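Local coordinates for protein histone-lysine N-methyltransferase SETMAR (Homo sapiens, PDB 3F2K) that methylates histone H3 and, through the mariner transposase-derived domain described here, binds DNA in double-strand break repair, restart of stalled replication forks and DNA integration, at residues A[102-105]-A[106-109]; A[141-144]-A[145-148]; A[213-216]-A[217-220]. One frame throughout, in Å; residues are numbered along the deposited sequence.

All three contacts are intrahelical and follow one another along the chain of the RNase H-like transposase domain. Interaction 1 lies on helix 98-115 and interaction 2 on helix 140-147, their centres 10 Å apart. A salt bridge from Asp-106 OD2 to Lys-143 NZ (2.7 Å) joins them, with packing of Ile-105 on Leu-144 and Asn-109 on Leu-147, so the two helices pack directly against each other beside the mixed sheet. Interaction 3, on helix 202-219, is centred 32 Å from interaction 1 and 31 Å from interaction 2, nearest atoms about 17 Å away in either case. It lies where this C-terminal helix meets the N-terminal helix 8-27, across the chain's centre from interaction 1.

Interaction 1 of 3, residues A[102-105]-A[106-109]; sequences AQEI and DEMN
Ile-105 and Asp-106 sit at the middle of one turn of the α-helix 98-115 in the RNase H-like transposase domain, where CB of Ile-105 abuts the amide N of Asp-106 at 3.1 Å. The branch of Ile-105 that reaches one turn on is CG2, set anti to the backbone N by a chi1 of -74°; it comes within 4.3 Å of CE of the selenomethionine Met-108, whose chain bends twice to approach it. Both side chains rest on Trp-78 of the mixed sheet. Asp-106 is tied to the preceding turn by its amide, which donates to Ala-102 O at 3.0 Å, while its CB rests 3.5 Å from Gln-103 O. Its carboxylate turns outward, toward Lys-143 of helix 140-147. Round the helix, Glu-104 and Glu-107 extend alongside each other in the same direction, with their carboxylate planes 46° apart. Their OE1 atoms are 4.2 Å from each other, a like-charge approach that is probably eased by Lys-100, which forms a salt bridge with Glu-104, and by His-86 and Ser-88, which hydrogen-bond its OE1. A water bridges the pair, 2.9 Å from Glu-104 OE2 and 2.6 Å from Glu-107 OE1.

Interaction 2 of 3, residues A[141-144]-A[145-148]; sequences LQKL and NELG
The carboxylate of Glu-146 lies over one face of the Gln-142 amide, the planes within 10° of parallel; the residues are one turn from each other on helix 140-147, which a Schellman motif closes. The approach is offset: Glu-146 OE2 is the atom above the amide, 3.5 Å from Gln-142 CD. Gln-142 OE1 and Glu-146 OE2 are both acceptors, so the two groups touch by their faces without bonding. The other oxygen, Glu-146 OE1, is on the side of Lys-143, whose NZ stands 4.5 Å from it, beyond a salt bridge; that ammonium is paired with Asp-106 instead. With CG beside the backbone N (chi1 -67°), Glu-146 lays its CG tightly against Gln-142 O at 3.1 Å. On the inner flank Lys-143 folds at chi2 and chi3, bringing its CD within 3.9 Å of Leu-147 CD1, an aliphatic contact along the lysine chain. Leu-147 also covers the backbone, its CG 3.4 Å from Lys-143 O, and it meets Asn-109 of helix 98-115. An alanine here would remove CG and both methyls, which is likely to take from Lys-143 CD one of its apolar neighbours and open a gap beside Asn-109. Gly-148 takes up the positive phi (88°) at the helix end, its N in a weak hydrogen bond to Leu-144 O at 3.1 Å.

Interaction 3 of 3, residues A[213-216]-A[217-220]; sequences RWQK and CVDC
Gln-215 and Asp-219 cross obliquely on the last turn of helix 202-219, the C-terminal helix of the transposase domain, their amide and carboxylate planes turned 44° against each other. Gln-215 extends CG away from its backbone N (chi1 -170°) and then bends at chi2, which carries NE2 back toward the C-terminal turn. There NE2 donates to Asp-219 OD1 over 3.0 Å. The bond is nearly straight and lies in the amide plane of Gln-215, yet it meets the oxygen from above the carboxylate plane. Gln-215 NE2 also passes CG1 of Val-218 at 3.8 Å. The same two residues are joined through the main chain, where Asp-219 N donates to Gln-215 O at 2.8 Å; Asp-219 CG lies 3.1 Å from Gln-215 O. Trp-214 and Cys-217 pack on helix 8-27, touching Leu-21, Ile-22 and Ser-18, while Arg-213 makes a cation-pi contact with Tyr-166 and hydrogen-bonds Asp-160 O. The helix ends with Cys-220 N bonded to Lys-216 O at 2.9 Å. An aspartate carboxylate at a helix C-terminus, close to a backbone oxygen, is expected to be electrostatically disfavoured; the neutral amide N-H of Gln-215 probably offsets part of that cost and restrains the carboxylate.

Interaction 1 of 3, residues A[102-105]-A[106-109]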
ATOM      1  N   ALA A 102       7.541   6.277  10.990  1.00 13.84           N
ATOM      2  CA  ALA A 102       7.435   7.758  10.951  1.00 16.51           C
ATOM      3  C   ALA A 102       8.515   8.455  10.076  1.00 17.89           C
ATOM      4  O   ALA A 102       8.182   9.368   9.285  1.00 16.59           O
ATOM      5  CB  ALA A 102       7.349   8.379  12.397  1.00 16.76           C
ATOM      6  N   GLN A 103       9.768   7.994  10.194  1.00 17.94           N
ATOM      7  CA  GLN A 103      10.886   8.511   9.402  1.00 20.07           C
ATOM      8  C   GLN A 103      10.680   8.168   7.932  1.00 18.35           C
ATOM      9  O   GLN A 103      10.945   8.984   7.049  1.00 17.23           O
ATOM     10  CB  GLN A 103      12.214   7.961   9.921  1.00 19.86           C
ATOM     11  CG  GLN A 103      12.557   8.565  11.274  1.00 28.98           C
ATOM     12  CD  GLN A 103      12.536  10.122  11.231  1.00 37.16           C
ATOM     13  OE1 GLN A 103      11.822  10.785  12.015  1.00 41.20           O
ATOM     14  NE2 GLN A 103      13.263  10.695  10.257  1.00 42.65           N
ATOM     15  N   GLU A 104      10.113   6.989   7.666  1.00 16.76           N
ATOM     16  CA  GLU A 104       9.821   6.598   6.292  1.00 16.29           C
ATOM     17  C   GLU A 104       8.745   7.472   5.658  1.00 16.44           C
ATOM     18  O   GLU A 104       8.843   7.830   4.467  1.00 17.38           O
ATOM     19  CB  GLU A 104       9.400   5.126   6.272  1.00 18.17           C
ATOM     20  CG  GLU A 104      10.654   4.173   6.428  1.00 23.63           C
ATOM     21  CD  GLU A 104      11.741   4.298   5.320  1.00 30.27           C
ATOM     22  OE1 GLU A 104      11.441   4.453   4.117  1.00 31.31           O
ATOM     23  OE2 GLU A 104      12.950   4.192   5.662  1.00 35.32           O
ATOM     24  N   ILE A 105       7.711   7.785   6.423  1.00 15.15           N
ATOM     25  CA  ILE A 105       6.607   8.680   5.955  1.00 14.72           C
ATOM     26  C   ILE A 105       7.179  10.066   5.640  1.00 16.19           C
ATOM     27  O   ILE A 105       6.882  10.646   4.608  1.00 14.64           O
ATOM     28  CB  ILE A 105       5.548   8.793   7.042  1.00 15.61           C
ATOM     29  CG1 ILE A 105       4.726   7.490   7.130  1.00 15.15           C
ATOM     30  CG2 ILE A 105       4.593   9.977   6.825  1.00 10.95           C
ATOM     31  CD1 ILE A 105       3.802   7.516   8.395  1.00 18.95           C
ATOM     32  N   ASP A 106       8.032  10.573   6.517  1.00 15.24           N
ATOM     33  CA  ASP A 106       8.709  11.876   6.234  1.00 17.87           C
ATOM     34  C   ASP A 106       9.479  11.828   4.906  1.00 18.16           C
ATOM     35  O   ASP A 106       9.386  12.777   4.098  1.00 19.82           O
ATOM     36  CB  ASP A 106       9.646  12.224   7.384  1.00 19.14           C
ATOM     37  CG  ASP A 106       9.864  13.673   7.524  1.00 23.97           C
ATOM     38  OD1 ASP A 106      10.599  14.239   6.667  1.00 32.74           O
ATOM     39  OD2 ASP A 106       9.399  14.220   8.525  1.00 27.54           O
ATOM     40  N   GLU A 107      10.246  10.764   4.667  1.00 17.16           N
ATOM     41  CA  GLU A 107      11.067  10.656   3.434  1.00 19.24           C
ATOM     42  C   GLU A 107      10.128  10.531   2.241  1.00 18.26           C
ATOM     43  O   GLU A 107      10.355  11.209   1.227  1.00 16.65           O
ATOM     44  CB  GLU A 107      11.993   9.436   3.492  1.00 20.74           C
ATOM     45  CG  GLU A 107      12.990   9.382   2.323  1.00 23.26           C
ATOM     46  CD  GLU A 107      13.980   8.226   2.396  1.00 26.03           C
ATOM     47  OE1 GLU A 107      14.127   7.614   3.475  1.00 29.85           O
ATOM     48  OE2 GLU A 107      14.623   7.950   1.337  1.00 32.17           O
HETATM   49  N   MSE A 108       9.134   9.644   2.366  1.00 15.64           N
HETATM   50  CA  MSE A 108       8.107   9.487   1.282  1.00 17.59           C
HETATM   51  C   MSE A 108       7.448  10.848   0.928  1.00 15.74           C
HETATM   52  O   MSE A 108       7.253  11.140  -0.263  1.00 15.66           O
HETATM   53  CB  MSE A 108       7.030   8.509   1.678  1.00 16.53           C
HETATM   54  CG  MSE A 108       5.844   8.396   0.584  1.00 17.53           C
HETATM   55 SE   MSE A 108       4.518   9.599   0.846  1.00 18.68          SE
HETATM   56  CE  MSE A 108       3.943   9.191   2.680  1.00 19.36           C
ATOM     57  N   ASN A 109       7.062  11.599   1.958  1.00 16.24           N
ATOM     58  CA  ASN A 109       6.411  12.846   1.742  1.00 16.77           C
ATOM     59  C   ASN A 109       7.341  13.848   0.993  1.00 16.68           C
ATOM     60  O   ASN A 109       6.857  14.623   0.137  1.00 15.43           O
ATOM     61  CB  ASN A 109       5.883  13.426   3.057  1.00 16.90           C
ATOM     62  CG  ASN A 109       5.027  14.677   2.830  1.00 13.39           C
ATOM     63  OD1 ASN A 109       3.984  14.607   2.189  1.00 17.02           O
ATOM     64  ND2 ASN A 109       5.549  15.867   3.298  1.00 12.01           N
TER
HETATM   65  O   HOH W   1      14.281   5.049   3.232  1.00 41.64           O

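Interaction 2 of 3, residues A[141-144]-A[145-148]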
ATOM      1  N   LEU A 141       1.327   8.470  14.153  1.00 15.90           N
ATOM      2  CA  LEU A 141       0.138   9.287  14.095  1.00 16.03           C
ATOM      3  C   LEU A 141       0.478  10.781  14.105  1.00 16.87           C
ATOM      4  O   LEU A 141      -0.037  11.567  13.292  1.00 16.32           O
ATOM      5  CB  LEU A 141      -0.808   8.929  15.260  1.00 14.67           C
ATOM      6  CG  LEU A 141      -1.316   7.449  15.152  1.00 16.91           C
ATOM      7  CD1 LEU A 141      -2.202   7.191  16.295  1.00 17.72           C
ATOM      8  CD2 LEU A 141      -2.129   7.340  13.813  1.00 17.87           C
ATOM      9  N   GLN A 142       1.353  11.179  15.012  1.00 17.11           N
ATOM     10  CA  GLN A 142       1.782  12.587  15.026  1.00 18.26           C
ATOM     11  C   GLN A 142       2.459  13.048  13.700  1.00 17.63           C
ATOM     12  O   GLN A 142       2.222  14.155  13.256  1.00 17.19           O
ATOM     13  CB  GLN A 142       2.682  12.863  16.211  1.00 19.01           C
ATOM     14  CG  GLN A 142       2.837  14.413  16.370  1.00 23.78           C
ATOM     15  CD  GLN A 142       3.736  14.794  17.505  1.00 32.46           C
ATOM     16  OE1 GLN A 142       4.967  14.574  17.476  1.00 38.32           O
ATOM     17  NE2 GLN A 142       3.140  15.375  18.513  1.00 35.87           N
ATOM     18  N   LYS A 143       3.258  12.204  13.088  1.00 15.76           N
ATOM     19  CA  LYS A 143       3.915  12.557  11.850  1.00 15.57           C
ATOM     20  C   LYS A 143       2.868  12.840  10.775  1.00 15.49           C
ATOM     21  O   LYS A 143       2.979  13.789  10.006  1.00 13.73           O
ATOM     22  CB  LYS A 143       4.817  11.411  11.424  1.00 15.71           C
ATOM     23  CG  LYS A 143       5.639  11.707  10.116  1.00 17.04           C
ATOM     24  CD  LYS A 143       6.441  12.990  10.243  1.00 21.25           C
ATOM     25  CE  LYS A 143       7.530  12.869  11.286  1.00 21.12           C
ATOM     26  NZ  LYS A 143       8.468  14.048  11.080  1.00 22.87           N
ATOM     27  N   LEU A 144       1.882  11.951  10.702  1.00 15.01           N
ATOM     28  CA  LEU A 144       0.792  12.106   9.749  1.00 15.92           C
ATOM     29  C   LEU A 144       0.066  13.411  10.025  1.00 17.50           C
ATOM     30  O   LEU A 144      -0.123  14.201   9.078  1.00 17.38           O
ATOM     31  CB  LEU A 144      -0.186  10.911   9.764  1.00 15.38           C
ATOM     32  CG  LEU A 144       0.556   9.684   9.110  1.00 14.06           C
ATOM     33  CD1 LEU A 144      -0.261   8.377   9.382  1.00 15.99           C
ATOM     34  CD2 LEU A 144       0.895   9.802   7.589  1.00 14.27           C
ATOM     35  N   ASN A 145      -0.250  13.695  11.289  1.00 16.28           N
ATOM     36  CA  ASN A 145      -0.963  14.922  11.580  1.00 14.88           C
ATOM     37  C   ASN A 145      -0.094  16.160  11.159  1.00 16.87           C
ATOM     38  O   ASN A 145      -0.598  17.100  10.512  1.00 15.91           O
ATOM     39  CB  ASN A 145      -1.375  14.963  13.059  1.00 14.17           C
ATOM     40  CG  ASN A 145      -2.004  16.310  13.456  1.00 19.17           C
ATOM     41  OD1 ASN A 145      -1.330  17.161  14.089  1.00 20.23           O
ATOM     42  ND2 ASN A 145      -3.260  16.509  13.096  1.00 21.49           N
ATOM     43  N   GLU A 146       1.181  16.134  11.507  1.00 17.37           N
ATOM     44  CA  GLU A 146       2.109  17.215  11.238  1.00 20.26           C
ATOM     45  C   GLU A 146       2.337  17.481   9.770  1.00 19.23           C
ATOM     46  O   GLU A 146       2.416  18.644   9.395  1.00 20.99           O
ATOM     47  CB  GLU A 146       3.445  16.974  11.931  1.00 19.60           C
ATOM     48  CG  GLU A 146       3.300  17.037  13.403  1.00 24.54           C
ATOM     49  CD  GLU A 146       4.658  16.959  14.099  1.00 30.18           C
ATOM     50  OE1 GLU A 146       5.621  16.561  13.430  1.00 32.87           O
ATOM     51  OE2 GLU A 146       4.743  17.262  15.313  1.00 32.34           O
ATOM     52  N   LEU A 147       2.287  16.445   8.936  1.00 16.97           N
ATOM     53  CA  LEU A 147       2.496  16.652   7.520  1.00 16.60           C
ATOM     54  C   LEU A 147       1.229  16.874   6.752  1.00 16.98           C
ATOM     55  O   LEU A 147       1.301  17.082   5.535  1.00 17.84           O
ATOM     56  CB  LEU A 147       3.277  15.485   6.922  1.00 16.74           C
ATOM     57  CG  LEU A 147       4.700  15.231   7.430  1.00 14.89           C
ATOM     58  CD1 LEU A 147       5.211  14.027   6.728  1.00 15.59           C
ATOM     59  CD2 LEU A 147       5.660  16.484   7.106  1.00 18.79           C
ATOM     60  N   GLY A 148       0.079  16.790   7.442  1.00 18.48           N
ATOM     61  CA  GLY A 148      -1.248  17.088   6.813  1.00 16.46           C
ATOM     62  C   GLY A 148      -1.928  15.904   6.141  1.00 16.43           C
ATOM     63  O   GLY A 148      -2.765  16.107   5.272  1.00 18.04           O
TER

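Interaction 3 of 3, residues A[213-216]-A[217-220]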
ATOM      1  N   ARG A 213     -14.104  -2.885  -6.052  1.00 19.50           N
ATOM      2  CA  ARG A 213     -13.870  -3.798  -4.941  1.00 19.05           C
ATOM      3  C   ARG A 213     -14.717  -3.436  -3.702  1.00 18.89           C
ATOM      4  O   ARG A 213     -15.260  -4.355  -3.021  1.00 18.47           O
ATOM      5  CB  ARG A 213     -12.407  -3.796  -4.548  1.00 19.22           C
ATOM      6  CG  ARG A 213     -11.577  -4.543  -5.618  1.00 19.68           C
ATOM      7  CD  ARG A 213     -10.148  -4.549  -5.215  1.00 19.39           C
ATOM      8  NE  ARG A 213      -9.407  -5.371  -6.168  1.00 22.64           N
ATOM      9  CZ  ARG A 213      -8.982  -6.609  -5.947  1.00 26.51           C
ATOM     10  NH1 ARG A 213      -9.163  -7.190  -4.764  1.00 25.32           N
ATOM     11  NH2 ARG A 213      -8.346  -7.277  -6.938  1.00 25.10           N
ATOM     12  N   TRP A 214     -14.819  -2.133  -3.378  1.00 17.63           N
ATOM     13  CA  TRP A 214     -15.809  -1.752  -2.343  1.00 17.37           C
ATOM     14  C   TRP A 214     -17.209  -2.281  -2.649  1.00 17.69           C
ATOM     15  O   TRP A 214     -17.926  -2.805  -1.741  1.00 16.21           O
ATOM     16  CB  TRP A 214     -15.852  -0.235  -2.092  1.00 16.86           C
ATOM     17  CG  TRP A 214     -14.514   0.250  -1.517  1.00 14.93           C
ATOM     18  CD1 TRP A 214     -13.646  -0.422  -0.725  1.00 18.85           C
ATOM     19  CD2 TRP A 214     -13.935   1.546  -1.766  1.00 17.85           C
ATOM     20  NE1 TRP A 214     -12.522   0.400  -0.436  1.00 17.25           N
ATOM     21  CE2 TRP A 214     -12.720   1.620  -1.045  1.00 18.87           C
ATOM     22  CE3 TRP A 214     -14.361   2.659  -2.485  1.00 20.66           C
ATOM     23  CZ2 TRP A 214     -11.886   2.763  -1.096  1.00 21.01           C
ATOM     24  CZ3 TRP A 214     -13.549   3.794  -2.528  1.00 21.16           C
ATOM     25  CH2 TRP A 214     -12.321   3.830  -1.832  1.00 18.39           C
ATOM     26  N   GLN A 215     -17.612  -2.141  -3.904  1.00 18.79           N
ATOM     27  CA  GLN A 215     -18.969  -2.564  -4.281  1.00 20.16           C
ATOM     28  C   GLN A 215     -19.147  -4.058  -4.201  1.00 19.57           C
ATOM     29  O   GLN A 215     -20.202  -4.551  -3.789  1.00 20.50           O
ATOM     30  CB  GLN A 215     -19.365  -2.059  -5.684  1.00 19.77           C
ATOM     31  CG  GLN A 215     -20.892  -2.280  -6.010  1.00 21.22           C
ATOM     32  CD  GLN A 215     -21.792  -1.606  -5.007  1.00 25.68           C
ATOM     33  OE1 GLN A 215     -21.708  -0.393  -4.807  1.00 26.70           O
ATOM     34  NE2 GLN A 215     -22.679  -2.381  -4.357  1.00 27.08           N
ATOM     35  N   LYS A 216     -18.115  -4.785  -4.572  1.00 19.48           N
ATOM     36  CA  LYS A 216     -18.208  -6.257  -4.541  1.00 19.06           C
ATOM     37  C   LYS A 216     -18.314  -6.697  -3.104  1.00 18.92           C
ATOM     38  O   LYS A 216     -19.068  -7.651  -2.764  1.00 17.36           O
ATOM     39  CB  LYS A 216     -16.984  -6.872  -5.185  1.00 19.72           C
ATOM     40  CG  LYS A 216     -16.963  -6.778  -6.721  1.00 18.88           C
ATOM     41  CD  LYS A 216     -15.765  -7.557  -7.185  1.00 22.27           C
ATOM     42  CE  LYS A 216     -15.408  -7.223  -8.620  1.00 31.35           C
ATOM     43  NZ  LYS A 216     -14.389  -8.274  -8.995  1.00 34.03           N
ATOM     44  N   CYS A 217     -17.607  -5.959  -2.228  1.00 16.97           N
ATOM     45  CA  CYS A 217     -17.633  -6.228  -0.791  1.00 17.06           C
ATOM     46  C   CYS A 217     -19.039  -5.969  -0.253  1.00 17.83           C
ATOM     47  O   CYS A 217     -19.614  -6.847   0.413  1.00 18.37           O
ATOM     48  CB  CYS A 217     -16.568  -5.409  -0.041  1.00 16.91           C
ATOM     49  SG  CYS A 217     -16.646  -5.701   1.781  1.00 17.47           S
ATOM     50  N   VAL A 218     -19.644  -4.851  -0.678  1.00 18.16           N
ATOM     51  CA  VAL A 218     -21.043  -4.569  -0.288  1.00 16.93           C
ATOM     52  C   VAL A 218     -21.987  -5.685  -0.833  1.00 18.86           C
ATOM     53  O   VAL A 218     -22.910  -6.184  -0.087  1.00 17.49           O
ATOM     54  CB  VAL A 218     -21.448  -3.153  -0.761  1.00 17.75           C
ATOM     55  CG1 VAL A 218     -22.993  -2.941  -0.604  1.00 17.73           C
ATOM     56  CG2 VAL A 218     -20.678  -2.040   0.090  1.00 16.14           C
ATOM     57  N   ASP A 219     -21.753  -6.076  -2.087  1.00 19.90           N
ATOM     58  CA  ASP A 219     -22.611  -7.080  -2.769  1.00 22.06           C
ATOM     59  C   ASP A 219     -22.594  -8.424  -2.041  1.00 22.39           C
ATOM     60  O   ASP A 219     -23.606  -9.164  -2.053  1.00 22.37           O
ATOM     61  CB  ASP A 219     -22.242  -7.266  -4.230  1.00 22.23           C
ATOM     62  CG  ASP A 219     -22.593  -6.056  -5.114  1.00 24.86           C
ATOM     63  OD1 ASP A 219     -23.481  -5.259  -4.763  1.00 30.97           O
ATOM     64  OD2 ASP A 219     -21.956  -5.930  -6.186  1.00 32.79           O
ATOM     65  N   CYS A 220     -21.443  -8.750  -1.446  1.00 20.17           N
ATOM     66  CA  CYS A 220     -21.237  -9.990  -0.702  1.00 19.93           C
ATOM     67  C   CYS A 220     -21.439  -9.815   0.815  1.00 18.58           C
ATOM     68  O   CYS A 220     -21.044 -10.657   1.610  1.00 18.60           O
ATOM     69  CB  CYS A 220     -19.811 -10.482  -0.990  1.00 19.78           C
ATOM     70  SG  CYS A 220     -19.531 -10.927  -2.711  1.00 22.56           S
TER